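Local coordinates for NOL1/NOP2/sun family protein (PDB 3M4X), which probably methylates ribosomal RNA, as a member of the NOL1/NOP2/sun family with a methyltransferase domain and a PUA domain, at residues Q62-S67 against S93-G98. Residues are numbered along the deposited sequence; the frame is centred on the assembly and turned at random.
Sequences QPAPYS and SAMIVG
The start of helix 95-101, beside the Rossmann-like methyltransferase sheet, packs here against the loop 62-67 of the RsmF-type N-terminal region, with Tyr66 and Met95 reaching across the seam. It is a worked example of how a loop without regular structure can be seated on a helix by side-chain packing. Met95, present as selenomethionine, sends an extended chain toward the loop, with SE anti to CB (chi2 -176°). Its SE touches two carbons of that loop, Ala64 CB at 3.9 Å and Ser67 CB at the same 3.9 Å, so the selenium of a single side chain contacts both ends of the run Ala64-Ser67. Tyr66 meets Ser93 and Ile96. Its CG stands anti to its own carbonyl carbon (chi1 -50°). Ser93 CA lies 3.9 Å from Tyr66 CD1, while Ile96 CD1 approaches obliquely, 3.9 Å from Tyr66 CB. Pro65 CB sits over the centre of one face of the Tyr66 ring, 3.8 Å above the plane, so the loop itself backs the aromatic group. Beyond the pair, Ile285 of strand 283-285 touches Tyr66, Ser93 and Ile96, and the phenol OH is hydrogen-bonded to Gln291 O in the loop after that strand. Polar groups in this largely buried seam find partners close by: Ser93 OG bonds to Glu91 and His295, and Ser67 OG to the backbone N of Glu69. The two backbones come close where Tyr66 O and Met95 O stand 3.5 Å apart, two acceptors that cannot bond to each other; both are within hydrogen-bonding distance of Thr99 OG1, whose single hydroxyl proton they must share or take in turn.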
ATOM      1  N   GLN A  62      20.933   2.731  -7.112  1.00 55.05           N
ATOM      2  CA  GLN A  62      21.378   2.330  -5.783  1.00 50.28           C
ATOM      3  C   GLN A  62      20.226   1.836  -4.907  1.00 47.77           C
ATOM      4  O   GLN A  62      19.133   2.407  -4.904  1.00 38.34           O
ATOM      5  CB  GLN A  62      22.101   3.489  -5.087  1.00 63.85           C
ATOM      6  CG  GLN A  62      23.287   4.054  -5.868  1.00 76.03           C
ATOM      7  CD  GLN A  62      24.027   5.154  -5.110  1.00 88.57           C
ATOM      8  OE1 GLN A  62      23.627   5.552  -4.009  1.00 87.76           O
ATOM      9  NE2 GLN A  62      25.117   5.647  -5.699  1.00 94.49           N
ATOM     10  N   PRO A  63      20.486   0.785  -4.130  1.00 46.15           N
ATOM     11  CA  PRO A  63      19.461   0.190  -3.268  1.00 43.43           C
ATOM     12  C   PRO A  63      19.028   1.182  -2.192  1.00 47.55           C
ATOM     13  O   PRO A  63      19.849   1.990  -1.756  1.00 45.81           O
ATOM     14  CB  PRO A  63      20.193  -0.988  -2.624  1.00 41.16           C
ATOM     15  CG  PRO A  63      21.652  -0.535  -2.606  1.00 51.38           C
ATOM     16  CD  PRO A  63      21.826   0.209  -3.906  1.00 48.33           C
ATOM     17  N   ALA A  64      17.762   1.135  -1.789  1.00 38.39           N
ATOM     18  CA  ALA A  64      17.299   1.928  -0.650  1.00 41.22           C
ATOM     19  C   ALA A  64      17.652   1.239   0.671  1.00 40.11           C
ATOM     20  O   ALA A  64      17.702   0.013   0.742  1.00 40.29           O
ATOM     21  CB  ALA A  64      15.806   2.163  -0.743  1.00 41.30           C
ATOM     22  N   PRO A  65      17.871   2.027   1.732  1.00 43.78           N
ATOM     23  CA  PRO A  65      18.343   1.496   3.018  1.00 42.06           C
ATOM     24  C   PRO A  65      17.315   0.647   3.761  1.00 43.83           C
ATOM     25  O   PRO A  65      17.702  -0.250   4.508  1.00 50.09           O
ATOM     26  CB  PRO A  65      18.626   2.760   3.852  1.00 42.74           C
ATOM     27  CG  PRO A  65      18.464   3.914   2.936  1.00 48.84           C
ATOM     28  CD  PRO A  65      17.606   3.472   1.796  1.00 45.56           C
ATOM     29  N   TYR A  66      16.032   0.929   3.578  1.00 35.29           N
ATOM     30  CA  TYR A  66      15.023   0.366   4.470  1.00 32.90           C
ATOM     31  C   TYR A  66      14.007  -0.576   3.817  1.00 35.98           C
ATOM     32  O   TYR A  66      12.964  -0.835   4.400  1.00 38.31           O
ATOM     33  CB  TYR A  66      14.270   1.478   5.212  1.00 31.75           C
ATOM     34  CG  TYR A  66      15.164   2.497   5.886  1.00 37.00           C
ATOM     35  CD1 TYR A  66      15.086   3.838   5.545  1.00 43.17           C
ATOM     36  CD2 TYR A  66      16.095   2.120   6.843  1.00 37.70           C
ATOM     37  CE1 TYR A  66      15.902   4.778   6.139  1.00 42.36           C
ATOM     38  CE2 TYR A  66      16.923   3.063   7.445  1.00 36.18           C
ATOM     39  CZ  TYR A  66      16.819   4.386   7.084  1.00 35.75           C
ATOM     40  OH  TYR A  66      17.613   5.340   7.669  1.00 41.45           O
ATOM     41  N   SER A  67      14.295  -1.075   2.619  1.00 34.23           N
ATOM     42  CA  SER A  67      13.498  -2.171   2.062  1.00 37.07           C
ATOM     43  C   SER A  67      14.272  -3.021   1.067  1.00 40.67           C
ATOM     44  O   SER A  67      14.975  -2.502   0.217  1.00 38.23           O
ATOM     45  CB  SER A  67      12.211  -1.661   1.398  1.00 32.48           C
ATOM     46  OG  SER A  67      11.723  -2.617   0.462  1.00 27.67           O
ATOM     47  N   SER A  93      12.505   6.791   4.005  1.00 37.53           N
ATOM     48  CA  SER A  93      12.264   6.460   5.403  1.00 34.75           C
ATOM     49  C   SER A  93      10.869   5.873   5.617  1.00 32.02           C
ATOM     50  O   SER A  93      10.657   5.065   6.519  1.00 32.68           O
ATOM     51  CB  SER A  93      12.536   7.651   6.338  1.00 36.10           C
ATOM     52  OG  SER A  93      11.446   8.550   6.399  1.00 41.06           O
ATOM     53  N   ALA A  94       9.922   6.278   4.784  1.00 33.63           N
ATOM     54  CA  ALA A  94       8.567   5.732   4.865  1.00 35.80           C
ATOM     55  C   ALA A  94       8.562   4.210   4.638  1.00 32.31           C
ATOM     56  O   ALA A  94       7.721   3.489   5.177  1.00 35.88           O
ATOM     57  CB  ALA A  94       7.649   6.433   3.868  1.00 31.80           C
HETATM   58  N   MSE A  95       9.520   3.722   3.856  1.00 34.30           N
HETATM   59  CA  MSE A  95       9.600   2.288   3.575  1.00 34.18           C
HETATM   60  C   MSE A  95       9.854   1.470   4.834  1.00 35.77           C
HETATM   61  O   MSE A  95       9.636   0.256   4.848  1.00 35.84           O
HETATM   62  CB  MSE A  95      10.697   1.993   2.567  1.00 31.58           C
HETATM   63  CG  MSE A  95      10.501   2.634   1.206  1.00 30.82           C
HETATM   64 SE   MSE A  95      11.948   2.021   0.033  1.00 49.72          SE
HETATM   65  CE  MSE A  95      11.640   3.218  -1.484  1.00 28.17           C
ATOM     66  N   ILE A  96      10.333   2.129   5.884  1.00 34.50           N
ATOM     67  CA  ILE A  96      10.684   1.424   7.114  1.00 35.54           C
ATOM     68  C   ILE A  96       9.441   0.798   7.736  1.00 29.96           C
ATOM     69  O   ILE A  96       9.509  -0.245   8.374  1.00 28.22           O
ATOM     70  CB  ILE A  96      11.351   2.361   8.148  1.00 45.33           C
ATOM     71  CG1 ILE A  96      12.018   1.547   9.255  1.00 46.47           C
ATOM     72  CG2 ILE A  96      10.329   3.322   8.757  1.00 47.27           C
ATOM     73  CD1 ILE A  96      13.024   0.570   8.754  1.00 51.57           C
ATOM     74  N   VAL A  97       8.302   1.441   7.530  1.00 31.91           N
ATOM     75  CA  VAL A  97       7.078   1.031   8.192  1.00 35.33           C
ATOM     76  C   VAL A  97       6.623  -0.330   7.677  1.00 38.32           C
ATOM     77  O   VAL A  97       6.413  -1.259   8.461  1.00 40.71           O
ATOM     78  CB  VAL A  97       5.987   2.094   7.989  1.00 33.97           C
ATOM     79  CG1 VAL A  97       4.689   1.644   8.593  1.00 27.19           C
ATOM     80  CG2 VAL A  97       6.444   3.411   8.596  1.00 31.60           C
ATOM     81  N   GLY A  98       6.507  -0.452   6.355  1.00 33.60           N
ATOM     82  CA  GLY A  98       6.156  -1.713   5.728  1.00 30.86           C
ATOM     83  C   GLY A  98       7.157  -2.801   6.025  1.00 27.89           C
ATOM     84  O   GLY A  98       6.809  -3.968   6.198  1.00 32.30           O
TER